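Local coordinates for protein LEOA (Escherichia coli, PDB 4AUR) that is a bacterial dynamin-like protein that probably binds and hydrolyses GTP, with a long helical domain built onto its GTPase domain, at residues I314-R318 / I532-E536; I351-M355 / A470-A475; F354-L359 / L503-I507; G365-H371 / W457-L462; L370-I374 / E509-D513. All blocks are in the same frame, centred on the assembly; numbering follows the deposited sequence.

Interaction 1 (I314-R318 / I532-E536)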
# COMPACT_ATOMS: atom_id res chain seq x y z
N ILE A 314 -21.50 -14.31 -16.33
CA ILE A 314 -22.64 -15.17 -16.27
C ILE A 314 -23.80 -14.62 -17.08
O ILE A 314 -24.46 -15.34 -17.74
CB ILE A 314 -23.02 -15.40 -14.80
CG1 ILE A 314 -21.95 -16.28 -14.18
CG2 ILE A 314 -24.39 -16.04 -14.65
CD1 ILE A 314 -22.07 -16.37 -12.69
N LYS A 315 -23.99 -13.32 -17.04
CA LYS A 315 -25.04 -12.66 -17.80
C LYS A 315 -24.81 -12.85 -19.27
O LYS A 315 -25.73 -13.23 -20.01
CB LYS A 315 -25.04 -11.18 -17.47
CG LYS A 315 -26.34 -10.48 -17.79
CD LYS A 315 -26.12 -8.98 -17.93
CE LYS A 315 -27.43 -8.25 -18.23
NZ LYS A 315 -27.23 -6.76 -18.27
N GLN A 316 -23.58 -12.60 -19.70
CA GLN A 316 -23.24 -12.65 -21.11
C GLN A 316 -23.32 -14.07 -21.60
O GLN A 316 -23.88 -14.35 -22.64
CB GLN A 316 -21.85 -12.09 -21.35
CG GLN A 316 -21.71 -10.62 -20.98
CD GLN A 316 -22.58 -9.72 -21.84
OE1 GLN A 316 -22.65 -9.90 -23.06
NE2 GLN A 316 -23.23 -8.74 -21.20
N SER A 317 -22.74 -14.97 -20.83
CA SER A 317 -22.94 -16.38 -21.01
C SER A 317 -24.40 -16.72 -21.23
O SER A 317 -24.77 -17.28 -22.28
CB SER A 317 -22.43 -17.11 -19.77
OG SER A 317 -21.02 -17.06 -19.75
N ARG A 318 -25.25 -16.37 -20.28
CA ARG A 318 -26.64 -16.72 -20.44
C ARG A 318 -27.21 -16.15 -21.71
O ARG A 318 -27.95 -16.81 -22.39
CB ARG A 318 -27.45 -16.29 -19.23
CG ARG A 318 -27.04 -16.98 -17.95
CD ARG A 318 -28.19 -17.15 -17.00
NE ARG A 318 -27.84 -16.73 -15.65
CZ ARG A 318 -27.81 -17.51 -14.58
NH1 ARG A 318 -28.06 -18.81 -14.65
NH2 ARG A 318 -27.51 -16.98 -13.43
N ILE A 532 -23.59 -23.33 -15.45
CA ILE A 532 -23.69 -21.88 -15.31
C ILE A 532 -24.40 -21.56 -14.00
O ILE A 532 -23.92 -20.72 -13.25
CB ILE A 532 -24.38 -21.19 -16.48
CG1 ILE A 532 -23.52 -21.30 -17.74
CG2 ILE A 532 -24.58 -19.71 -16.18
CD1 ILE A 532 -24.29 -21.13 -19.04
N GLN A 533 -25.52 -22.22 -13.70
CA GLN A 533 -26.19 -21.94 -12.44
C GLN A 533 -25.30 -22.39 -11.28
O GLN A 533 -25.14 -21.69 -10.26
CB GLN A 533 -27.56 -22.61 -12.39
CG GLN A 533 -28.24 -22.54 -11.03
CD GLN A 533 -29.72 -22.92 -11.10
OE1 GLN A 533 -30.15 -23.92 -10.52
NE2 GLN A 533 -30.49 -22.12 -11.82
N GLN A 534 -24.68 -23.55 -11.45
CA GLN A 534 -23.83 -24.09 -10.42
C GLN A 534 -22.67 -23.15 -10.09
O GLN A 534 -22.43 -22.87 -8.93
CB GLN A 534 -23.36 -25.50 -10.80
CG GLN A 534 -24.48 -26.52 -10.67
CD GLN A 534 -24.22 -27.83 -11.41
OE1 GLN A 534 -23.14 -28.06 -11.99
NE2 GLN A 534 -25.24 -28.72 -11.40
N MSE A 535 -21.99 -22.62 -11.09
CA MSE A 535 -20.95 -21.63 -10.88
C MSE A 535 -21.47 -20.36 -10.28
O MSE A 535 -20.77 -19.67 -9.58
CB MSE A 535 -20.29 -21.24 -12.19
CG MSE A 535 -19.48 -22.38 -12.77
SE MSE A 535 -18.55 -21.94 -14.47
CE MSE A 535 -19.47 -23.23 -15.63
N GLU A 536 -22.70 -19.99 -10.57
CA GLU A 536 -23.25 -18.77 -10.02
C GLU A 536 -23.39 -18.91 -8.50
O GLU A 536 -23.06 -17.99 -7.74
CB GLU A 536 -24.60 -18.46 -10.65
CG GLU A 536 -25.45 -17.51 -9.83
CD GLU A 536 -26.67 -17.04 -10.58
OE1 GLU A 536 -27.64 -17.83 -10.68
OE2 GLU A 536 -26.64 -15.87 -11.06
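Segments 314-318 and 532-536 are turns of two helices that run antiparallel, the axes of the two segments 11.0 Å apart at an angle of 170°; I314 and I532 bring their CA atoms closest. Between these two residues the contact is apolar. The two isoleucines overlap flank to flank, each pointing past the other, and I314 CG2 meets I532 CG2 at 4.0 Å. The other branch of I314 reaches further along the partner helix. I314 CD1 lies 3.8 Å from E536 CA and also touches E536 CB. Helix 275-343, a long helix of the dynamin-like helical domain, lies here against helix 530-544. L392 of helix 368-408 touches I314, S317 and M535, and F525 packs on R318 and I532. R318 closes the more exposed side. Its chain bends at chi2 and chi3, which carries the guanidinium over I532 to the glutamate. R318 NH1 sits 3.9 Å from I532 CG2, which lies over one guanidinium face. R318 NH2 lies 2.8 Å from E536 OE2 in a salt bridge. R318 NH2 also donates a hydrogen bond to E536 OE1 at 2.9 Å, with an N-H...O angle of 152°. That acceptor lies close to the guanidinium plane but is met from above the carboxylate plane, and the two planes are 55° apart. The hydroxyl of S317 turns back to its own helix and bonds D313 O.

Interaction 2 (I351-M355 / A470-A475)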
# COMPACT_ATOMS: atom_id res chain seq x y z
N ILE A 351 -44.05 -42.61 -51.85
CA ILE A 351 -43.97 -42.77 -50.40
C ILE A 351 -42.71 -43.45 -49.96
O ILE A 351 -42.04 -42.98 -49.06
CB ILE A 351 -45.16 -43.61 -49.87
CG1 ILE A 351 -46.49 -42.90 -50.11
CG2 ILE A 351 -45.05 -43.85 -48.39
CD1 ILE A 351 -46.66 -41.62 -49.31
N ARG A 352 -42.39 -44.57 -50.59
CA ARG A 352 -41.23 -45.34 -50.22
C ARG A 352 -40.00 -44.52 -50.48
O ARG A 352 -39.18 -44.35 -49.60
CB ARG A 352 -41.21 -46.68 -50.97
CG ARG A 352 -39.92 -47.47 -50.90
CD ARG A 352 -39.42 -47.75 -49.48
NE ARG A 352 -38.18 -48.53 -49.59
CZ ARG A 352 -38.09 -49.86 -49.66
NH1 ARG A 352 -39.17 -50.63 -49.61
NH2 ARG A 352 -36.90 -50.42 -49.78
N PRO A 353 -39.87 -43.94 -51.68
CA PRO A 353 -38.68 -43.09 -51.82
C PRO A 353 -38.56 -42.10 -50.68
O PRO A 353 -37.46 -41.83 -50.24
CB PRO A 353 -38.92 -42.35 -53.13
CG PRO A 353 -39.84 -43.22 -53.90
CD PRO A 353 -40.64 -44.04 -52.93
N PHE A 354 -39.68 -41.56 -50.22
CA PHE A 354 -39.68 -40.55 -49.19
C PHE A 354 -39.18 -41.09 -47.87
O PHE A 354 -38.32 -40.51 -47.28
CB PHE A 354 -41.06 -39.95 -49.00
CG PHE A 354 -41.14 -38.99 -47.83
CD1 PHE A 354 -40.60 -37.73 -47.93
CD2 PHE A 354 -41.76 -39.37 -46.65
CE1 PHE A 354 -40.69 -36.84 -46.87
CE2 PHE A 354 -41.82 -38.50 -45.58
CZ PHE A 354 -41.29 -37.23 -45.69
N MSE A 355 -39.72 -42.22 -47.43
CA MSE A 355 -39.30 -42.85 -46.19
C MSE A 355 -37.83 -43.21 -46.23
O MSE A 355 -37.12 -43.06 -45.23
CB MSE A 355 -40.11 -44.12 -45.99
CG MSE A 355 -41.60 -43.87 -45.82
SE MSE A 355 -42.70 -45.53 -45.81
CE MSE A 355 -41.36 -46.85 -45.24
N ALA A 470 -45.32 -49.44 -48.56
CA ALA A 470 -43.91 -49.11 -48.44
C ALA A 470 -43.03 -50.14 -49.11
O ALA A 470 -42.01 -49.79 -49.72
CB ALA A 470 -43.54 -48.99 -46.97
N GLY A 471 -43.38 -51.41 -48.97
CA GLY A 471 -42.60 -52.48 -49.57
C GLY A 471 -41.64 -53.11 -48.59
O GLY A 471 -41.39 -52.57 -47.51
N PRO A 472 -41.09 -54.27 -48.96
CA PRO A 472 -40.17 -54.96 -48.08
C PRO A 472 -38.88 -54.15 -47.94
O PRO A 472 -38.35 -53.66 -48.93
CB PRO A 472 -39.90 -56.27 -48.81
CG PRO A 472 -40.13 -55.94 -50.26
CD PRO A 472 -41.29 -55.00 -50.23
N VAL A 473 -38.40 -54.02 -46.70
CA VAL A 473 -37.27 -53.17 -46.36
C VAL A 473 -36.05 -53.50 -47.20
O VAL A 473 -35.80 -54.67 -47.46
CB VAL A 473 -36.89 -53.32 -44.88
CG1 VAL A 473 -35.49 -52.78 -44.57
CG2 VAL A 473 -37.94 -52.64 -44.02
N GLY A 474 -35.33 -52.47 -47.63
CA GLY A 474 -34.02 -52.63 -48.27
C GLY A 474 -34.01 -53.27 -49.65
O GLY A 474 -32.94 -53.60 -50.17
N ALA A 475 -35.20 -53.43 -50.24
CA ALA A 475 -35.35 -53.96 -51.61
C ALA A 475 -35.84 -52.92 -52.60
O ALA A 475 -36.50 -51.96 -52.23
CB ALA A 475 -36.30 -55.15 -51.61
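R352 reaches from the first turn of helix 351-359 into the bend of the loop 470-475 and carries most of this contact. Its CG stands anti to the backbone N, chi1 168°. A bend at chi2, 55°, then folds the chain along the carbonyl of A470. As a result CB, CG and CD of R352 all lie near A470 O, with R352 CG at 3.3 Å. At the end of the chain NH1 donates two hydrogen bonds. The bond from R352 NH1 to A470 O is 3.0 Å long and nearly straight, with an N-H...O angle of 163°, and this oxygen lies in the guanidinium plane. The bond from R352 NH1 to P472 O is 3.2 Å long, and there the donor stands above the carbonyl plane. R352 NH2 lies 2.9 Å from A475 O. P472 to A475 form a type II beta turn, so the arginine grips the loop before and within this turn. NE has its own partner, a salt bridge to D356 one turn further along the helix. G471 passes close to the guanidinium with a positive phi that suits glycine, and its carbonyl accepts a hydrogen bond from Y361 OH. M355, a selenomethionine, is bent at chi3, and M355 CE rests 3.5 Å from A470 CB. The contact joins the short helix to an irregular loop of the dynamin-like helical domain. The buried positive charge is probably offset by D356 and by the carbonyls. R352 NH1 gives A470 O a donor and adds a second to P472 O, which also takes a weak bond from A475 N.

Interaction 3 (F354-L359 / L503-I507); sequences FMDDEL and LAKII
F354 and L359 of helix 351-359 pack against L503 and I507 of helix 489-518. The helices run nearly parallel here, at 11°, but the axes of the two segments are 12.9 Å apart, so large side chains span the gap. The closest meeting is at L359. L359 CD2 lies 3.7 Å from I507 CG1, and the two side chains are set roughly perpendicular. The ring of F354 points its edge at the isoleucine, with F354 CZ 3.9 Å from I507 CD1 and that methyl near the ring plane. A chi1 of 174° extends the ring to the partner helix. L503 fits between these groups: L503 CD1 touches F354 CD2 at 4.0 Å, and L503 CD2 meets L359 CD1 at 4.2 Å. This is an apolar seam within the bundle of the dynamin-like helical domain. Helix 275-343 closes in through L343 on L503 and M340 on I507. Packing is looser at the margins. M355 CG stays 4.4 Å from L503 CD2, and I506, partly exposed, offers its CG2 to L359 CD2 at 4.3 Å. Away from L503 and I507 the short helix is polar: D357 is exposed, while E358 turns to helix 275-343 and bonds Q342.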
# COMPACT_ATOMS: atom_id res chain seq x y z
N PHE A 354 -39.68 -41.56 -50.22
CA PHE A 354 -39.68 -40.55 -49.19
C PHE A 354 -39.18 -41.09 -47.87
O PHE A 354 -38.32 -40.51 -47.28
CB PHE A 354 -41.06 -39.95 -49.00
CG PHE A 354 -41.14 -38.99 -47.83
CD1 PHE A 354 -40.60 -37.73 -47.93
CD2 PHE A 354 -41.76 -39.37 -46.65
CE1 PHE A 354 -40.69 -36.84 -46.87
CE2 PHE A 354 -41.82 -38.50 -45.58
CZ PHE A 354 -41.29 -37.23 -45.69
N MSE A 355 -39.72 -42.22 -47.43
CA MSE A 355 -39.30 -42.85 -46.19
C MSE A 355 -37.83 -43.21 -46.23
O MSE A 355 -37.12 -43.06 -45.23
CB MSE A 355 -40.11 -44.12 -45.99
CG MSE A 355 -41.60 -43.87 -45.82
SE MSE A 355 -42.70 -45.53 -45.81
CE MSE A 355 -41.36 -46.85 -45.24
N ASP A 356 -37.36 -43.71 -47.37
CA ASP A 356 -35.96 -44.15 -47.48
C ASP A 356 -34.97 -42.99 -47.36
O ASP A 356 -33.88 -43.11 -46.77
CB ASP A 356 -35.70 -44.80 -48.84
CG ASP A 356 -35.75 -46.30 -48.81
OD1 ASP A 356 -35.54 -46.94 -47.77
OD2 ASP A 356 -36.00 -46.86 -49.90
N ASP A 357 -35.35 -41.88 -47.98
CA ASP A 357 -34.40 -40.84 -48.29
C ASP A 357 -34.48 -39.73 -47.29
O ASP A 357 -33.49 -39.03 -47.10
CB ASP A 357 -34.63 -40.34 -49.72
CG ASP A 357 -34.22 -41.39 -50.79
OD1 ASP A 357 -33.33 -42.22 -50.50
OD2 ASP A 357 -34.79 -41.39 -51.90
N GLU A 358 -35.61 -39.60 -46.60
CA GLU A 358 -35.79 -38.54 -45.64
C GLU A 358 -35.94 -38.94 -44.18
O GLU A 358 -35.52 -38.19 -43.31
CB GLU A 358 -36.97 -37.73 -46.08
CG GLU A 358 -36.71 -37.02 -47.40
CD GLU A 358 -35.78 -35.84 -47.24
OE1 GLU A 358 -35.08 -35.78 -46.22
OE2 GLU A 358 -35.74 -34.96 -48.11
N LEU A 359 -36.49 -40.13 -43.93
CA LEU A 359 -36.82 -40.63 -42.60
C LEU A 359 -35.99 -41.82 -42.16
O LEU A 359 -35.58 -41.91 -41.01
CB LEU A 359 -38.27 -41.10 -42.61
CG LEU A 359 -39.34 -40.01 -42.63
CD1 LEU A 359 -40.69 -40.50 -43.14
CD2 LEU A 359 -39.52 -39.48 -41.23
N LEU A 503 -47.29 -40.59 -41.24
CA LEU A 503 -45.92 -40.14 -41.34
C LEU A 503 -45.73 -38.83 -40.63
O LEU A 503 -44.72 -38.63 -39.99
CB LEU A 503 -45.48 -40.04 -42.80
CG LEU A 503 -45.38 -41.38 -43.52
CD1 LEU A 503 -44.98 -41.14 -44.97
CD2 LEU A 503 -44.41 -42.33 -42.83
N ALA A 504 -46.70 -37.94 -40.75
CA ALA A 504 -46.69 -36.70 -39.98
C ALA A 504 -46.49 -36.95 -38.48
O ALA A 504 -45.68 -36.32 -37.87
CB ALA A 504 -47.97 -35.94 -40.20
N LYS A 505 -47.22 -37.90 -37.91
CA LYS A 505 -47.15 -38.12 -36.48
C LYS A 505 -45.72 -38.53 -36.19
O LYS A 505 -45.11 -38.08 -35.24
CB LYS A 505 -48.14 -39.21 -36.03
CG LYS A 505 -49.01 -38.85 -34.81
CD LYS A 505 -50.26 -38.05 -35.22
CE LYS A 505 -50.84 -37.15 -34.11
NZ LYS A 505 -51.69 -37.86 -33.11
N ILE A 506 -45.17 -39.38 -37.06
CA ILE A 506 -43.77 -39.79 -36.94
C ILE A 506 -42.77 -38.62 -37.08
O ILE A 506 -41.81 -38.52 -36.34
CB ILE A 506 -43.44 -40.88 -37.98
CG1 ILE A 506 -44.17 -42.18 -37.58
CG2 ILE A 506 -41.93 -41.09 -38.08
CD1 ILE A 506 -44.10 -43.33 -38.57
N ILE A 507 -43.03 -37.74 -38.05
CA ILE A 507 -42.15 -36.62 -38.32
C ILE A 507 -42.17 -35.62 -37.18
O ILE A 507 -41.13 -35.15 -36.75
CB ILE A 507 -42.57 -35.96 -39.63
CG1 ILE A 507 -42.03 -36.77 -40.80
CG2 ILE A 507 -42.04 -34.54 -39.72
CD1 ILE A 507 -42.53 -36.35 -42.15

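Interaction 4 (G365-H371 / W457-L462); sequences GVGFKLH and WEATKL
A single antiparallel beta bridge and an aromatic cluster hold loop 457-462 against the start of helix 368-408 in the dynamin-like helical domain. V366 and T460 form the hydrogen-bonded pair. V366 N donates to T460 O at 2.9 Å and T460 N returns a bond to V366 O at 3.1 Å, both nearly straight. Beside the bridge, V366 CG2 packs on L462 CG at 3.7 Å. G365 lies so close to the loop 457-462 that its CA reaches T460 O in a CH...O contact, and its backbone angles call for glycine. G367 takes the N-cap position of the helix, and the end of the W457 six-membered ring lies beside it and F368 N. The ring of H371 stacks face to face on the five-membered ring of W457, with centroids 3.7 Å apart and planes 20° apart. A459 N lies over the opposite face of the indole. In W457, chi1 of -175° swings the indole away from its own N and out to the helix. H371 and W457 overlap head to tail, so each CB sits over the other's ring as a CH-pi contact. F368 presents its ring edge to the indole, F368 CD1 lying 3.7 Å from W457 CZ3, with the planes oblique at 54°. The chemistry is therefore divided: backbone bonds fix the alignment of the two segments, while flat aromatic surfaces hold the loop to the first helical turn.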
# COMPACT_ATOMS: atom_id res chain seq x y z
N GLY A 365 -37.92 -50.35 -38.03
CA GLY A 365 -38.98 -49.41 -38.38
C GLY A 365 -38.47 -48.12 -39.00
O GLY A 365 -37.36 -48.06 -39.56
N VAL A 366 -39.28 -47.07 -38.85
CA VAL A 366 -39.01 -45.79 -39.50
C VAL A 366 -38.50 -44.79 -38.49
O VAL A 366 -38.90 -44.84 -37.33
CB VAL A 366 -40.28 -45.19 -40.13
CG1 VAL A 366 -39.91 -44.23 -41.23
CG2 VAL A 366 -41.15 -46.28 -40.71
N GLY A 367 -37.61 -43.92 -38.94
CA GLY A 367 -37.17 -42.76 -38.17
C GLY A 367 -35.67 -42.56 -37.97
O GLY A 367 -35.24 -41.51 -37.51
N PHE A 368 -34.86 -43.56 -38.28
CA PHE A 368 -33.45 -43.51 -37.92
C PHE A 368 -32.73 -42.37 -38.61
O PHE A 368 -31.86 -41.77 -38.00
CB PHE A 368 -32.75 -44.83 -38.27
CG PHE A 368 -31.35 -44.93 -37.76
CD1 PHE A 368 -31.10 -45.00 -36.41
CD2 PHE A 368 -30.29 -44.96 -38.62
CE1 PHE A 368 -29.82 -45.09 -35.91
CE2 PHE A 368 -28.99 -45.03 -38.14
CZ PHE A 368 -28.76 -45.11 -36.78
N LYS A 369 -33.07 -42.08 -39.87
CA LYS A 369 -32.32 -41.09 -40.63
C LYS A 369 -32.65 -39.68 -40.16
O LYS A 369 -31.80 -38.79 -40.18
CB LYS A 369 -32.61 -41.20 -42.12
CG LYS A 369 -31.60 -40.48 -43.00
CD LYS A 369 -31.84 -40.76 -44.48
CE LYS A 369 -30.66 -40.32 -45.33
NZ LYS A 369 -30.79 -40.82 -46.74
N LEU A 370 -33.89 -39.48 -39.76
CA LEU A 370 -34.33 -38.23 -39.22
C LEU A 370 -33.70 -38.03 -37.87
O LEU A 370 -33.19 -36.97 -37.55
CB LEU A 370 -35.83 -38.26 -39.04
CG LEU A 370 -36.41 -36.96 -38.56
CD1 LEU A 370 -36.05 -35.86 -39.54
CD2 LEU A 370 -37.91 -37.10 -38.45
N HIS A 371 -33.75 -39.07 -37.06
CA HIS A 371 -33.20 -39.02 -35.73
C HIS A 371 -31.73 -38.55 -35.74
O HIS A 371 -31.35 -37.59 -35.07
CB HIS A 371 -33.34 -40.40 -35.10
CG HIS A 371 -32.45 -40.62 -33.94
ND1 HIS A 371 -32.70 -40.09 -32.70
CD2 HIS A 371 -31.31 -41.34 -33.82
CE1 HIS A 371 -31.75 -40.46 -31.86
NE2 HIS A 371 -30.89 -41.22 -32.51
N TRP A 457 -32.57 -44.93 -28.34
CA TRP A 457 -33.60 -44.60 -29.29
C TRP A 457 -34.17 -45.88 -29.90
O TRP A 457 -33.43 -46.77 -30.35
CB TRP A 457 -33.00 -43.70 -30.36
CG TRP A 457 -33.99 -43.21 -31.32
CD1 TRP A 457 -34.80 -42.12 -31.18
CD2 TRP A 457 -34.28 -43.78 -32.59
NE1 TRP A 457 -35.59 -41.98 -32.30
CE2 TRP A 457 -35.29 -43.00 -33.18
CE3 TRP A 457 -33.79 -44.90 -33.28
CZ2 TRP A 457 -35.83 -43.28 -34.44
CZ3 TRP A 457 -34.33 -45.19 -34.53
CH2 TRP A 457 -35.34 -44.38 -35.09
N GLU A 458 -35.49 -45.98 -29.88
CA GLU A 458 -36.19 -47.05 -30.56
C GLU A 458 -36.83 -46.41 -31.78
O GLU A 458 -37.33 -45.31 -31.68
CB GLU A 458 -37.26 -47.67 -29.65
CG GLU A 458 -36.75 -48.16 -28.28
CD GLU A 458 -36.25 -49.61 -28.25
OE1 GLU A 458 -36.52 -50.38 -29.22
OE2 GLU A 458 -35.61 -49.99 -27.25
N ALA A 459 -36.79 -47.10 -32.92
CA ALA A 459 -37.58 -46.71 -34.09
C ALA A 459 -39.08 -47.02 -33.94
O ALA A 459 -39.49 -47.83 -33.13
CB ALA A 459 -37.06 -47.42 -35.32
N THR A 460 -39.88 -46.40 -34.79
CA THR A 460 -41.32 -46.59 -34.80
C THR A 460 -41.74 -47.61 -35.85
O THR A 460 -41.51 -47.41 -37.04
CB THR A 460 -42.01 -45.26 -35.10
OG1 THR A 460 -41.61 -44.30 -34.11
CG2 THR A 460 -43.54 -45.41 -35.12
N LYS A 461 -42.35 -48.71 -35.41
CA LYS A 461 -42.86 -49.75 -36.31
C LYS A 461 -44.02 -49.19 -37.09
O LYS A 461 -44.82 -48.44 -36.54
CB LYS A 461 -43.34 -50.98 -35.54
CG LYS A 461 -42.23 -51.95 -35.19
CD LYS A 461 -42.61 -52.84 -34.02
CE LYS A 461 -41.38 -53.47 -33.37
NZ LYS A 461 -41.63 -53.85 -31.94
N LEU A 462 -44.12 -49.56 -38.36
CA LEU A 462 -45.22 -49.11 -39.19
C LEU A 462 -46.40 -50.04 -39.01
O LEU A 462 -46.23 -51.24 -38.82
CB LEU A 462 -44.83 -49.08 -40.67
CG LEU A 462 -44.53 -47.71 -41.27
CD1 LEU A 462 -44.45 -47.84 -42.78
CD2 LEU A 462 -45.57 -46.67 -40.88

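Interaction 5 (L370-I374 / E509-D513)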
# COMPACT_ATOMS: atom_id res chain seq x y z
N LEU A 370 -33.89 -39.48 -39.76
CA LEU A 370 -34.33 -38.23 -39.22
C LEU A 370 -33.70 -38.03 -37.87
O LEU A 370 -33.19 -36.97 -37.55
CB LEU A 370 -35.83 -38.26 -39.04
CG LEU A 370 -36.41 -36.96 -38.56
CD1 LEU A 370 -36.05 -35.86 -39.54
CD2 LEU A 370 -37.91 -37.10 -38.45
N HIS A 371 -33.75 -39.07 -37.06
CA HIS A 371 -33.20 -39.02 -35.73
C HIS A 371 -31.73 -38.55 -35.74
O HIS A 371 -31.35 -37.59 -35.07
CB HIS A 371 -33.34 -40.40 -35.10
CG HIS A 371 -32.45 -40.62 -33.94
ND1 HIS A 371 -32.70 -40.09 -32.70
CD2 HIS A 371 -31.31 -41.34 -33.82
CE1 HIS A 371 -31.75 -40.46 -31.86
NE2 HIS A 371 -30.89 -41.22 -32.51
N LEU A 372 -30.92 -39.18 -36.55
CA LEU A 372 -29.54 -38.79 -36.65
C LEU A 372 -29.39 -37.37 -37.07
O LEU A 372 -28.41 -36.76 -36.71
CB LEU A 372 -28.80 -39.61 -37.70
CG LEU A 372 -28.65 -41.07 -37.42
CD1 LEU A 372 -27.70 -41.62 -38.46
CD2 LEU A 372 -28.14 -41.29 -36.01
N ARG A 373 -30.29 -36.84 -37.89
CA ARG A 373 -30.08 -35.46 -38.31
C ARG A 373 -30.56 -34.45 -37.27
O ARG A 373 -29.89 -33.47 -37.03
CB ARG A 373 -30.52 -35.17 -39.74
CG ARG A 373 -31.97 -35.32 -40.06
CD ARG A 373 -32.17 -35.19 -41.57
NE ARG A 373 -31.79 -33.86 -42.04
CZ ARG A 373 -32.57 -33.01 -42.69
NH1 ARG A 373 -33.83 -33.30 -43.02
NH2 ARG A 373 -32.07 -31.83 -43.04
N ILE A 374 -31.66 -34.72 -36.61
CA ILE A 374 -32.00 -33.97 -35.43
C ILE A 374 -30.88 -34.05 -34.39
O ILE A 374 -30.49 -33.05 -33.78
CB ILE A 374 -33.30 -34.49 -34.82
CG1 ILE A 374 -34.46 -34.19 -35.75
CG2 ILE A 374 -33.51 -33.92 -33.41
CD1 ILE A 374 -35.81 -34.67 -35.22
N GLU A 509 -43.22 -35.99 -33.95
CA GLU A 509 -42.94 -36.40 -32.59
C GLU A 509 -41.58 -35.92 -32.09
O GLU A 509 -41.52 -35.22 -31.08
CB GLU A 509 -43.08 -37.92 -32.44
CG GLU A 509 -42.51 -38.53 -31.16
CD GLU A 509 -42.93 -39.99 -30.94
OE1 GLU A 509 -43.08 -40.75 -31.94
OE2 GLU A 509 -43.12 -40.37 -29.75
N PRO A 510 -40.49 -36.28 -32.77
CA PRO A 510 -39.19 -35.95 -32.21
C PRO A 510 -38.91 -34.46 -32.00
O PRO A 510 -38.11 -34.10 -31.11
CB PRO A 510 -38.21 -36.55 -33.22
CG PRO A 510 -39.02 -36.91 -34.42
CD PRO A 510 -40.37 -37.20 -33.90
N PHE A 511 -39.54 -33.61 -32.78
CA PHE A 511 -39.39 -32.18 -32.60
C PHE A 511 -40.21 -31.72 -31.39
O PHE A 511 -39.71 -31.01 -30.54
CB PHE A 511 -39.83 -31.41 -33.84
CG PHE A 511 -39.04 -31.74 -35.09
CD1 PHE A 511 -37.86 -31.10 -35.37
CD2 PHE A 511 -39.52 -32.65 -36.00
CE1 PHE A 511 -37.15 -31.39 -36.51
CE2 PHE A 511 -38.83 -32.92 -37.16
CZ PHE A 511 -37.63 -32.30 -37.41
N GLU A 512 -41.46 -32.14 -31.31
CA GLU A 512 -42.33 -31.69 -30.22
C GLU A 512 -41.59 -31.73 -28.89
O GLU A 512 -41.62 -30.78 -28.12
CB GLU A 512 -43.61 -32.53 -30.14
CG GLU A 512 -44.79 -31.96 -30.93
CD GLU A 512 -45.76 -33.03 -31.43
OE1 GLU A 512 -45.77 -34.15 -30.85
OE2 GLU A 512 -46.51 -32.77 -32.41
N ASP A 513 -40.91 -32.84 -28.65
CA ASP A 513 -40.27 -33.07 -27.37
C ASP A 513 -39.25 -31.97 -27.10
O ASP A 513 -39.34 -31.24 -26.10
CB ASP A 513 -39.61 -34.45 -27.37
CG ASP A 513 -40.60 -35.58 -27.72
OD1 ASP A 513 -41.81 -35.31 -27.90
OD2 ASP A 513 -40.15 -36.75 -27.82
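I374 CD1 sits in the angle between P510 and F511 and is the centre of this contact. It lies over one face of the F511 ring, 3.8 Å from the ring centroid and only 15° off the ring normal, a clear CH-pi contact. I374 CD1 comes nearest the ring at F511 CZ, 3.7 Å. I374 CD1 also touches P510 CB at 3.6 Å. L370, one turn earlier on helix 368-408, adds a looser second contact. L370 CD2 meets P510 CG at 4.2 Å and L370 CD1 reaches F511 CZ at 4.4 Å. In I374, chi1 of -68° sets CG1 beside the backbone N, and the extended chain carries CD1 to the partner helix. The ring of F511 comes back toward I374 although its CB does not head there. The two helices run in the same general direction, the axes of the two segments 11.1 Å apart and crossing at -28°. Helix 489-518 is kinked here: P510 has no N-H to give, and the N of F511 also lacks a bond to the turn before. Further out, helix 275-343 closes the bundle of the dynamin-like helical domain, with L339 on L370 and E336 on F511. The contact is wholly apolar, so it depends on shape and burial and on the aromatic face offered to a methyl.

How the interactions relate
Interactions 2 to 5 lie close together in one region of the helical domain, while interaction 1 is farther along it, with its centre about 28 Å from that of interaction 5. Interactions 3 and 5 are the buried ones and purely apolar, and both use helix 489-518. Interactions 2 and 4 are partly buried and bring in loops, so backbone carbonyls, an arginine and aromatic rings do the work. Interaction 1 combines an apolar centre with a salt bridge on its more exposed side. Helix 351-359 serves interactions 2 and 3, and helix 368-408 serves 4 and 5. L359 O probably bonds K369 N and L370 N, joining these two pairs.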